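Local coordinates for protein putative platelet activating factor (PDB 2HSJ) that is of unknown function but probably hydrolyses ester bonds in the manner of GDSL-like SGNH hydrolases, at residues I147-N150 with E151-Q154; T191-G194 with L195-S198; Q203-S206 with K207-K210. All coordinates share one frame; numbering follows the deposited sequence.

Interaction 1: residues I147-N150 with E151-Q154; sequences IRSN and EKIQ
Ser149 and Lys152 meet through both backbone and side chain at the start of helix 150-164. Among the polar contacts, Ser149 OG, held between its own backbone N and carbonyl carbon (chi1 74°), accepts from Lys152 N at 3.1 Å over a nearly straight bond. The extended chain of Lys152 then runs back past this hydroxyl, its CG only 3.2 Å from Ser149 OG, and brings NZ to Ile147 O at 2.6 Å. The ammonium arrives tilted 28° from that carbonyl plane and lies beside CB of Ile147. This is an N-cap: Ser149 satisfies an amide of the first turn that receives no i to i+4 helical bond. The ordinary i to i+4 ladder starts at the same residue, with Ile153 N on Ser149 O at 3.0 Å and Gln154 N on Asn150 O at 2.9 Å. A water carries the cap outward, 2.9 Å from Ser149 OG and weakly bonded to Glu151 OE1, whose chain bends at chi2 to fold over the first turn. In van der Waals contact, Ile153 CD1 lies 4.0 Å from Asn150 OD1; these two side chains run side by side, and both also touch Phe176. Ile153 CD1 rests against Ser149 O as well. Asn150 is fixed from outside the turn, ND2 binding Val135 O and its backbone N binding Glu137. Arg148 turns away from the helix start to Asn96 and Val145.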
loop_
_atom_site.group_PDB
_atom_site.type_symbol
_atom_site.label_atom_id
_atom_site.label_comp_id
_atom_site.label_asym_id
_atom_site.label_seq_id
_atom_site.Cartn_x
_atom_site.Cartn_y
_atom_site.Cartn_z
ATOM N N ILE D 147 -22.311 28.594 22.205
ATOM C CA ILE D 147 -21.522 29.713 22.730
ATOM C C ILE D 147 -20.205 29.999 21.961
ATOM O O ILE D 147 -19.436 30.879 22.340
ATOM C CB ILE D 147 -21.233 29.544 24.246
ATOM C CG1 ILE D 147 -20.321 28.329 24.491
ATOM C CG2 ILE D 147 -22.559 29.479 25.052
ATOM C CD1 ILE D 147 -19.876 28.183 25.976
ATOM N N ARG D 148 -19.942 29.256 20.892
ATOM C CA ARG D 148 -18.758 29.540 20.085
ATOM C C ARG D 148 -18.929 30.887 19.391
ATOM O O ARG D 148 -20.052 31.282 19.028
ATOM C CB ARG D 148 -18.579 28.457 19.031
ATOM C CG ARG D 148 -18.406 27.063 19.577
ATOM C CD ARG D 148 -18.468 26.042 18.430
ATOM N NE ARG D 148 -18.391 24.673 18.936
ATOM C CZ ARG D 148 -19.389 24.046 19.544
ATOM N NH1 ARG D 148 -20.564 24.655 19.755
ATOM N NH2 ARG D 148 -19.227 22.806 19.966
ATOM N N SER D 149 -17.812 31.592 19.206
ATOM C CA SER D 149 -17.798 32.834 18.421
ATOM C C SER D 149 -16.484 32.871 17.690
ATOM O O SER D 149 -15.520 32.235 18.120
ATOM C CB SER D 149 -17.919 34.069 19.307
ATOM O OG SER D 149 -16.717 34.324 20.013
ATOM N N ASN D 150 -16.448 33.598 16.575
ATOM C CA ASN D 150 -15.224 33.691 15.805
ATOM C C ASN D 150 -14.140 34.502 16.507
ATOM O O ASN D 150 -12.953 34.281 16.255
ATOM C CB ASN D 150 -15.515 34.177 14.378
ATOM C CG ASN D 150 -16.269 33.137 13.558
ATOM O OD1 ASN D 150 -15.824 31.989 13.459
ATOM N ND2 ASN D 150 -17.431 33.521 12.998
ATOM N N GLU D 151 -14.532 35.406 17.408
ATOM C CA GLU D 151 -13.527 36.124 18.219
ATOM C C GLU D 151 -12.821 35.170 19.190
ATOM O O GLU D 151 -11.594 35.222 19.319
ATOM C CB GLU D 151 -14.128 37.324 18.955
ATOM C CG GLU D 151 -14.949 38.261 18.055
ATOM C CD GLU D 151 -16.442 37.911 18.056
ATOM O OE1 GLU D 151 -17.168 38.602 18.801
ATOM O OE2 GLU D 151 -16.896 36.953 17.355
ATOM N N LYS D 152 -13.577 34.283 19.843
ATOM C CA LYS D 152 -12.992 33.269 20.734
ATOM C C LYS D 152 -12.098 32.335 19.928
ATOM O O LYS D 152 -10.956 32.052 20.318
ATOM C CB LYS D 152 -14.057 32.399 21.413
ATOM C CG LYS D 152 -14.958 33.088 22.422
ATOM C CD LYS D 152 -16.161 32.188 22.742
ATOM C CE LYS D 152 -17.027 32.767 23.882
ATOM N NZ LYS D 152 -18.047 31.770 24.379
ATOM N N ILE D 153 -12.627 31.853 18.804
ATOM C CA ILE D 153 -11.871 30.916 17.951
ATOM C C ILE D 153 -10.545 31.549 17.499
ATOM O O ILE D 153 -9.502 30.907 17.588
ATOM C CB ILE D 153 -12.710 30.421 16.758
ATOM C CG1 ILE D 153 -13.797 29.463 17.280
ATOM C CG2 ILE D 153 -11.846 29.712 15.741
ATOM C CD1 ILE D 153 -14.968 29.295 16.354
ATOM N N GLN D 154 -10.591 32.797 17.035
ATOM C CA GLN D 154 -9.366 33.514 16.646
ATOM C C GLN D 154 -8.375 33.686 17.818
ATOM O O GLN D 154 -7.177 33.553 17.621
ATOM C CB GLN D 154 -9.715 34.857 16.008
ATOM C CG GLN D 154 -10.236 34.686 14.599
ATOM C CD GLN D 154 -10.636 35.998 13.939
ATOM O OE1 GLN D 154 -11.594 36.658 14.359
ATOM N NE2 GLN D 154 -9.920 36.368 12.883
HETATM O O HOH W 1 -17.101 36.739 21.581
#

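Interaction 2: residues T191-G194 with L195-S198; sequences TTDG and LHLS
Asp193 faces His196 with both carboxylate oxygens, and this is the tight part of the turn. OD2 accepts a hydrogen bond from His196 ND1 at 2.8 Å on its syn lone pair, close to the ring plane, while OD1 accepts from His196 N at 2.8 Å, also syn, and from Leu195 N at 2.9 Å on its anti side, out of the carboxylate plane. The bond to Leu195 N makes an Asx turn. With chi1 at 62°, CG sits between the backbone N and carbonyl carbon of Asp193, which folds the carboxylate back over the loop; its plane stands 53° from the imidazole. A second knot lies beside it. Thr191 OG1 donates to His196 O at 2.8 Å and accepts from Gly194 N at 2.8 Å, an ST motif, and Thr192 N reaches the same His196 O at 3.1 Å from above the carbonyl plane. Gly194 has backbone angles at which a side chain would collide with the preceding carbonyl. The other end is looser: exposed Thr192 rests CG2 on Ser198 CA at 3.9 Å, and Ser198 OG looks elsewhere, to Glu189 O and Gly201 N. The Asp-x-x-His spacing matches the last conserved block of SGNH hydrolases, where relatives supply the acid and base of a catalytic triad. His196 packs on Ser43, consistent with such a role; the carboxylate takes three good bonds, and the one from ND1 would limit the turning of the imidazole while the two backbone bonds hold the acid in place.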
loop_
_atom_site.group_PDB
_atom_site.type_symbol
_atom_site.label_atom_id
_atom_site.label_comp_id
_atom_site.label_asym_id
_atom_site.label_seq_id
_atom_site.Cartn_x
_atom_site.Cartn_y
_atom_site.Cartn_z
ATOM N N THR D 191 -21.031 25.147 5.095
ATOM C CA THR D 191 -21.578 24.600 6.344
ATOM C C THR D 191 -22.939 23.909 6.182
ATOM O O THR D 191 -23.725 24.285 5.307
ATOM C CB THR D 191 -21.618 25.664 7.466
ATOM O OG1 THR D 191 -21.868 25.033 8.725
ATOM C CG2 THR D 191 -22.698 26.701 7.216
ATOM N N THR D 192 -23.182 22.893 7.009
ATOM C CA THR D 192 -24.515 22.292 7.101
ATOM C C THR D 192 -25.349 22.970 8.179
ATOM O O THR D 192 -26.494 23.324 7.926
ATOM C CB THR D 192 -24.445 20.785 7.392
ATOM O OG1 THR D 192 -23.624 20.577 8.537
ATOM C CG2 THR D 192 -23.840 20.050 6.211
ATOM N N ASP D 193 -24.751 23.187 9.356
ATOM C CA ASP D 193 -25.488 23.677 10.524
ATOM C C ASP D 193 -24.817 24.847 11.256
ATOM O O ASP D 193 -25.223 25.202 12.373
ATOM C CB ASP D 193 -25.702 22.536 11.510
ATOM C CG ASP D 193 -24.403 21.974 12.045
ATOM O OD1 ASP D 193 -23.330 22.567 11.776
ATOM O OD2 ASP D 193 -24.449 20.934 12.733
ATOM N N GLY D 194 -23.828 25.459 10.617
ATOM C CA GLY D 194 -23.121 26.602 11.206
ATOM C C GLY D 194 -21.803 26.239 11.864
ATOM O O GLY D 194 -20.959 27.120 12.082
ATOM N N LEU D 195 -21.647 24.946 12.166
ATOM C CA LEU D 195 -20.456 24.391 12.824
ATOM C C LEU D 195 -19.792 23.298 11.963
ATOM O O LEU D 195 -18.598 23.350 11.690
ATOM C CB LEU D 195 -20.859 23.837 14.194
ATOM C CG LEU D 195 -19.825 23.036 14.977
ATOM C CD1 LEU D 195 -18.640 23.898 15.362
ATOM C CD2 LEU D 195 -20.513 22.459 16.202
ATOM N N HIS D 196 -20.562 22.285 11.578
ATOM C CA HIS D 196 -20.065 21.214 10.722
ATOM C C HIS D 196 -19.972 21.623 9.258
ATOM O O HIS D 196 -20.679 22.551 8.797
ATOM C CB HIS D 196 -20.990 20.005 10.847
ATOM C CG HIS D 196 -20.978 19.413 12.215
ATOM N ND1 HIS D 196 -21.909 19.752 13.176
ATOM C CD2 HIS D 196 -20.112 18.552 12.804
ATOM C CE1 HIS D 196 -21.623 19.112 14.296
ATOM N NE2 HIS D 196 -20.545 18.373 14.096
ATOM N N LEU D 197 -19.102 20.935 8.533
ATOM C CA LEU D 197 -18.835 21.313 7.161
ATOM C C LEU D 197 -19.723 20.579 6.180
ATOM O O LEU D 197 -20.006 19.379 6.359
ATOM C CB LEU D 197 -17.373 21.034 6.820
ATOM C CG LEU D 197 -16.332 21.819 7.615
ATOM C CD1 LEU D 197 -14.951 21.551 7.036
ATOM C CD2 LEU D 197 -16.574 23.357 7.629
ATOM N N SER D 198 -20.152 21.295 5.143
ATOM C CA SER D 198 -20.767 20.655 3.966
ATOM C C SER D 198 -19.673 20.031 3.095
ATOM O O SER D 198 -18.477 20.238 3.321
ATOM C CB SER D 198 -21.480 21.731 3.150
ATOM O OG SER D 198 -20.488 22.621 2.632
#

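Interaction 3: residues Q203-S206 with K207-K210; sequences QALS and KSLK
The flat peptide carbonyl of Leu205 receives two donors at different inclinations. Leu209 N makes the i to i+4 bond, approaching in the carbonyl plane at 2.9 Å, whereas Ser208 OG comes in at 2.7 Å, tilted 25° from that plane and well off the C=O direction. The hydroxyl gets there because it lies between the backbone N and carbonyl carbon of Ser208 (chi1 70°), pointing back up the helix. Ser208 thus donates twice to the preceding turn, its N reaching Ala204 O at 3.1 Å. Lys207 N likewise bonds Gln203 O at 3.0 Å. Near the end of helix 199-209 the ladder weakens: Ser206 O takes weak bonds from Leu209 N and Lys210 N. On the buried side Leu209 CD1 lies 3.9 Å from Leu205 CG, an i to i+4 apolar contact. Lys210 NZ hydrogen-bonds a glycerol, probably from the crystallisation liquor. Around this amphipathic turn, Leu205 packs on Tyr48, Leu209 and Ser208 on Val175 just past strand 170-173, Ser206 hydrogen-bonds Tyr48 and leans on helix 50-54, and Ala204 and Ser208 meet helix 176-179.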
loop_
_atom_site.group_PDB
_atom_site.type_symbol
_atom_site.label_atom_id
_atom_site.label_comp_id
_atom_site.label_asym_id
_atom_site.label_seq_id
_atom_site.Cartn_x
_atom_site.Cartn_y
_atom_site.Cartn_z
ATOM N N GLN D 203 -14.299 20.336 0.653
ATOM C CA GLN D 203 -13.484 20.464 -0.558
ATOM C C GLN D 203 -12.533 21.652 -0.386
ATOM O O GLN D 203 -11.354 21.595 -0.762
ATOM C CB GLN D 203 -14.392 20.663 -1.783
ATOM C CG GLN D 203 -13.592 20.824 -3.059
ATOM C CD GLN D 203 -14.479 21.034 -4.247
ATOM O OE1 GLN D 203 -15.379 21.884 -4.214
ATOM N NE2 GLN D 203 -14.210 20.288 -5.332
ATOM N N ALA D 204 -13.081 22.739 0.159
ATOM C CA ALA D 204 -12.276 23.966 0.346
ATOM C C ALA D 204 -11.177 23.730 1.379
ATOM O O ALA D 204 -10.033 24.169 1.191
ATOM C CB ALA D 204 -13.173 25.108 0.792
ATOM N N LEU D 205 -11.522 23.040 2.468
ATOM C CA LEU D 205 -10.537 22.684 3.496
ATOM C C LEU D 205 -9.427 21.827 2.901
ATOM O O LEU D 205 -8.246 22.051 3.161
ATOM C CB LEU D 205 -11.221 21.951 4.670
ATOM C CG LEU D 205 -10.305 21.494 5.827
ATOM C CD1 LEU D 205 -9.463 22.661 6.409
ATOM C CD2 LEU D 205 -11.125 20.798 6.902
ATOM N N SER D 206 -9.805 20.863 2.061
ATOM C CA SER D 206 -8.833 19.979 1.449
ATOM C C SER D 206 -7.860 20.725 0.529
ATOM O O SER D 206 -6.647 20.448 0.511
ATOM C CB SER D 206 -9.571 18.888 0.674
ATOM O OG SER D 206 -10.367 18.125 1.551
ATOM N N LYS D 207 -8.388 21.681 -0.226
ATOM C CA LYS D 207 -7.538 22.478 -1.105
ATOM C C LYS D 207 -6.523 23.277 -0.263
ATOM O O LYS D 207 -5.344 23.360 -0.626
ATOM C CB LYS D 207 -8.407 23.421 -1.930
ATOM C CG LYS D 207 -7.653 24.310 -2.902
ATOM C CD LYS D 207 -8.674 25.086 -3.740
ATOM C CE LYS D 207 -8.169 26.463 -4.130
ATOM N NZ LYS D 207 -7.490 26.488 -5.452
ATOM N N SER D 208 -6.963 23.813 0.872
ATOM C CA SER D 208 -6.036 24.562 1.724
ATOM C C SER D 208 -5.010 23.651 2.396
ATOM O O SER D 208 -3.890 24.099 2.645
ATOM C CB SER D 208 -6.784 25.366 2.777
ATOM O OG SER D 208 -7.359 24.513 3.738
ATOM N N LEU D 209 -5.368 22.384 2.667
ATOM C CA LEU D 209 -4.453 21.454 3.378
ATOM C C LEU D 209 -3.472 20.708 2.484
ATOM O O LEU D 209 -2.487 20.165 2.989
ATOM C CB LEU D 209 -5.237 20.387 4.167
ATOM C CG LEU D 209 -6.037 20.897 5.359
ATOM C CD1 LEU D 209 -6.865 19.747 5.946
ATOM C CD2 LEU D 209 -5.110 21.504 6.422
ATOM N N LYS D 210 -3.743 20.639 1.186
ATOM C CA LYS D 210 -3.010 19.713 0.328
ATOM C C LYS D 210 -1.483 19.821 0.419
ATOM O O LYS D 210 -0.790 18.814 0.558
ATOM C CB LYS D 210 -3.470 19.862 -1.127
ATOM C CG LYS D 210 -2.684 18.950 -2.075
ATOM C CD LYS D 210 -3.130 19.112 -3.509
ATOM C CE LYS D 210 -2.809 17.859 -4.345
ATOM N NZ LYS D 210 -1.575 17.179 -3.881
#

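All three are local contacts within one chain, and each is partly buried, with buried residues such as Ile153, Leu197 and Leu205 and exposed ones such as Glu151, Thr192 and Lys207. Interaction 1 is a helix start, interaction 2 a loop: in 147-154 a serine and a lysine serve the first turn, while in 191-198 a carboxylate organises backbone and imidazole. Interaction 3 is regular helix instead, with backbone bonds, a serine feeding back on a carbonyl and one leucine pair. Interaction 2 is the middle term: Leu195 packs on Arg148 of interaction 1, and Leu197 CD1 meets Leu205 CD2 of interaction 3 at 3.9 Å. Interactions 1 and 3 do not touch, their nearest atoms about 12 Å apart.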